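PDB 4ZY9: Glucanase/chitosanase from Paenibacillus fukuinensis, which probably hydrolyses glycosidic bonds in chitosan and glucans, the fragment here being its first CBM32 chitosan-binding module, a non-catalytic beta-sandwich. Local coordinates for residues A[113-118]-A[131-136]. The protein carries 1 engineered substitution. Numbering follows the deposited sequence.
Engineered in segment 113-118: Met117 (natural residue Val).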
loop_
_atom_site.group_PDB
_atom_site.type_symbol
_atom_site.label_atom_id
_atom_site.label_comp_id
_atom_site.label_asym_id
_atom_site.label_seq_id
_atom_site.Cartn_x
_atom_site.Cartn_y
_atom_site.Cartn_z
ATOM N N LYS A 113 3.075 12.522 4.065
ATOM C CA LYS A 113 3.399 12.641 2.653
ATOM C C LYS A 113 3.454 11.265 2.021
ATOM O O LYS A 113 3.191 11.133 0.792
ATOM C CB LYS A 113 4.705 13.394 2.456
ATOM C CG LYS A 113 5.065 13.606 1.002
ATOM C CD LYS A 113 6.297 14.454 0.824
ATOM C CE LYS A 113 6.677 14.550 -0.621
ATOM N NZ LYS A 113 7.922 15.330 -0.835
ATOM N N TYR A 114 3.807 10.245 2.748
ATOM C CA TYR A 114 3.931 8.886 2.237
ATOM C C TYR A 114 3.136 7.887 3.028
ATOM O O TYR A 114 3.124 7.994 4.274
ATOM C CB TYR A 114 5.398 8.426 2.194
ATOM C CG TYR A 114 6.356 9.347 1.518
ATOM C CD1 TYR A 114 6.557 9.333 0.157
ATOM C CD2 TYR A 114 7.025 10.329 2.243
ATOM C CE1 TYR A 114 7.474 10.176 -0.491
ATOM C CE2 TYR A 114 7.940 11.227 1.597
ATOM C CZ TYR A 114 8.144 11.077 0.291
ATOM O OH TYR A 114 9.003 11.995 -0.342
ATOM N N VAL A 115 2.510 6.931 2.360
ATOM C CA VAL A 115 1.699 5.928 3.043
ATOM C C VAL A 115 2.137 4.562 2.494
ATOM O O VAL A 115 2.188 4.424 1.236
ATOM C CB VAL A 115 0.193 6.168 2.811
ATOM C CG1 VAL A 115 -0.617 5.101 3.556
ATOM C CG2 VAL A 115 -0.167 7.544 3.248
ATOM N N ARG A 116 2.499 3.638 3.344
ATOM C CA ARG A 116 3.078 2.381 2.979
ATOM C C ARG A 116 2.270 1.198 3.466
ATOM O O ARG A 116 1.810 1.210 4.615
ATOM C CB ARG A 116 4.483 2.258 3.581
ATOM C CG ARG A 116 5.305 1.050 3.135
ATOM C CD ARG A 116 6.821 1.133 3.292
ATOM N NE ARG A 116 7.226 1.052 4.696
ATOM C CZ ARG A 116 8.459 0.666 5.103
ATOM N NH1 ARG A 116 9.382 0.421 4.194
ATOM N NH2 ARG A 116 8.698 0.536 6.367
HETATM N N MSE A 117 2.173 0.200 2.652
HETATM C CA MSE A 117 1.758 -1.174 3.059
HETATM C C MSE A 117 3.015 -1.990 3.120
HETATM O O MSE A 117 3.738 -2.099 2.086
HETATM C CB MSE A 117 0.823 -1.748 2.039
HETATM C CG MSE A 117 0.134 -3.054 2.448
HETATM SE SE MSE A 117 1.358 -4.647 2.554
HETATM C CE MSE A 117 2.002 -4.706 0.730
ATOM N N HIS A 118 3.441 -2.434 4.290
ATOM C CA HIS A 118 4.626 -3.256 4.487
ATOM C C HIS A 118 4.190 -4.657 4.885
ATOM O O HIS A 118 3.542 -4.815 5.907
ATOM C CB HIS A 118 5.562 -2.625 5.549
ATOM C CG HIS A 118 6.844 -3.295 5.687
ATOM N ND1 HIS A 118 7.013 -4.411 6.437
ATOM C CD2 HIS A 118 8.018 -3.064 5.065
ATOM C CE1 HIS A 118 8.264 -4.847 6.305
ATOM N NE2 HIS A 118 8.883 -4.047 5.471
ATOM N N TRP A 131 -4.574 -4.754 -6.592
ATOM C CA TRP A 131 -5.258 -4.039 -7.616
ATOM C C TRP A 131 -5.298 -2.561 -7.377
ATOM O O TRP A 131 -5.152 -1.751 -8.306
ATOM C CB TRP A 131 -6.735 -4.594 -7.808
ATOM C CG TRP A 131 -6.887 -6.037 -8.075
ATOM C CD1 TRP A 131 -7.402 -6.913 -7.203
ATOM C CD2 TRP A 131 -6.620 -6.748 -9.323
ATOM N NE1 TRP A 131 -7.451 -8.151 -7.805
ATOM C CE2 TRP A 131 -6.912 -8.082 -9.074
ATOM C CE3 TRP A 131 -6.088 -6.383 -10.566
ATOM C CZ2 TRP A 131 -6.811 -9.038 -10.102
ATOM C CZ3 TRP A 131 -5.957 -7.381 -11.512
ATOM C CH2 TRP A 131 -6.255 -8.679 -11.227
ATOM N N GLU A 132 -5.658 -2.213 -6.133
ATOM C CA GLU A 132 -5.930 -0.884 -5.790
ATOM C C GLU A 132 -5.457 -0.592 -4.338
ATOM O O GLU A 132 -5.612 -1.438 -3.455
ATOM C CB GLU A 132 -7.392 -0.469 -5.909
ATOM C CG GLU A 132 -7.947 -0.709 -7.293
ATOM C CD GLU A 132 -9.489 -0.548 -7.400
ATOM O OE1 GLU A 132 -10.179 -1.431 -6.901
ATOM O OE2 GLU A 132 -9.917 0.458 -7.917
ATOM N N PHE A 133 -4.919 0.597 -4.106
ATOM C CA PHE A 133 -4.523 1.099 -2.767
ATOM C C PHE A 133 -4.966 2.543 -2.736
ATOM O O PHE A 133 -4.452 3.343 -3.548
ATOM C CB PHE A 133 -2.984 0.934 -2.707
ATOM C CG PHE A 133 -2.296 1.261 -1.439
ATOM C CD1 PHE A 133 -2.751 2.217 -0.492
ATOM C CD2 PHE A 133 -1.002 0.742 -1.188
ATOM C CE1 PHE A 133 -1.975 2.585 0.611
ATOM C CE2 PHE A 133 -0.250 1.164 -0.105
ATOM C CZ PHE A 133 -0.739 2.054 0.811
ATOM N N GLU A 134 -5.946 2.807 -1.894
ATOM C CA GLU A 134 -6.554 4.168 -1.792
ATOM C C GLU A 134 -6.221 4.726 -0.439
ATOM O O GLU A 134 -6.157 3.984 0.515
ATOM C CB GLU A 134 -8.035 4.057 -1.992
ATOM C CG GLU A 134 -8.454 3.387 -3.321
ATOM C CD GLU A 134 -9.894 2.987 -3.483
ATOM O OE1 GLU A 134 -10.671 3.209 -2.580
ATOM O OE2 GLU A 134 -10.223 2.336 -4.548
ATOM N N VAL A 135 -6.163 6.033 -0.360
ATOM C CA VAL A 135 -5.862 6.764 0.857
ATOM C C VAL A 135 -6.832 7.903 1.027
ATOM O O VAL A 135 -7.098 8.660 0.101
ATOM C CB VAL A 135 -4.379 7.323 0.793
ATOM C CG1 VAL A 135 -4.081 8.099 2.080
ATOM C CG2 VAL A 135 -3.395 6.253 0.664
ATOM N N TYR A 136 -7.416 8.034 2.211
ATOM C CA TYR A 136 -8.400 9.055 2.500
ATOM C C TYR A 136 -8.059 9.821 3.750
ATOM O O TYR A 136 -7.319 9.327 4.604
ATOM C CB TYR A 136 -9.854 8.476 2.664
ATOM C CG TYR A 136 -10.264 7.610 1.489
ATOM C CD1 TYR A 136 -9.951 6.258 1.314
ATOM C CD2 TYR A 136 -11.046 8.195 0.456
ATOM C CE1 TYR A 136 -10.370 5.595 0.176
ATOM C CE2 TYR A 136 -11.458 7.481 -0.637
ATOM C CZ TYR A 136 -11.070 6.249 -0.725
ATOM O OH TYR A 136 -11.516 5.624 -1.934
#
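Phe133 pushes the tip of its ring against the backbone of strand 114-118 where Val115, Arg116 and Met117 follow one another. Phe133 CZ lies 3.8 Å from Val115 O. Arg116 C sits at the ring edge, 4.1 Å from Phe133 CZ. Phe133 CE2 comes within 3.8 Å of Met117 CB. CG is anti to the backbone N (chi1 -176°), a setting that carries the ring across to the other strand. Beside it, Val115 CG1 touches Phe133 CZ at 4.1 Å. The other branch, Val115 CG2, meets Val135 CG1 at 4.1 Å, the two valine side chains passing each other head to tail. Of the side chain of Met117, an engineered selenomethionine replacing valine, only CB reaches the ring, with the backbone N beside it; the rest bends away and touches Tyr75. Phe31, Ile50, Val63 and Leu65 also pack on Phe133, so an alanine here would probably open a gap between the strands and leave Val115 and Met117 without their aromatic partner. Further out, backbone hydrogen bonds from Val115 to Val52 and Arg116 to Gln78 hold 113-118 between strands 48-54 and 75-80. The strands, their short axes 9.3 Å apart and N-to-C directions 137° apart, belong to different antiparallel sheets, facing each other across the hydrophobic core of the CBM32 beta-sandwich.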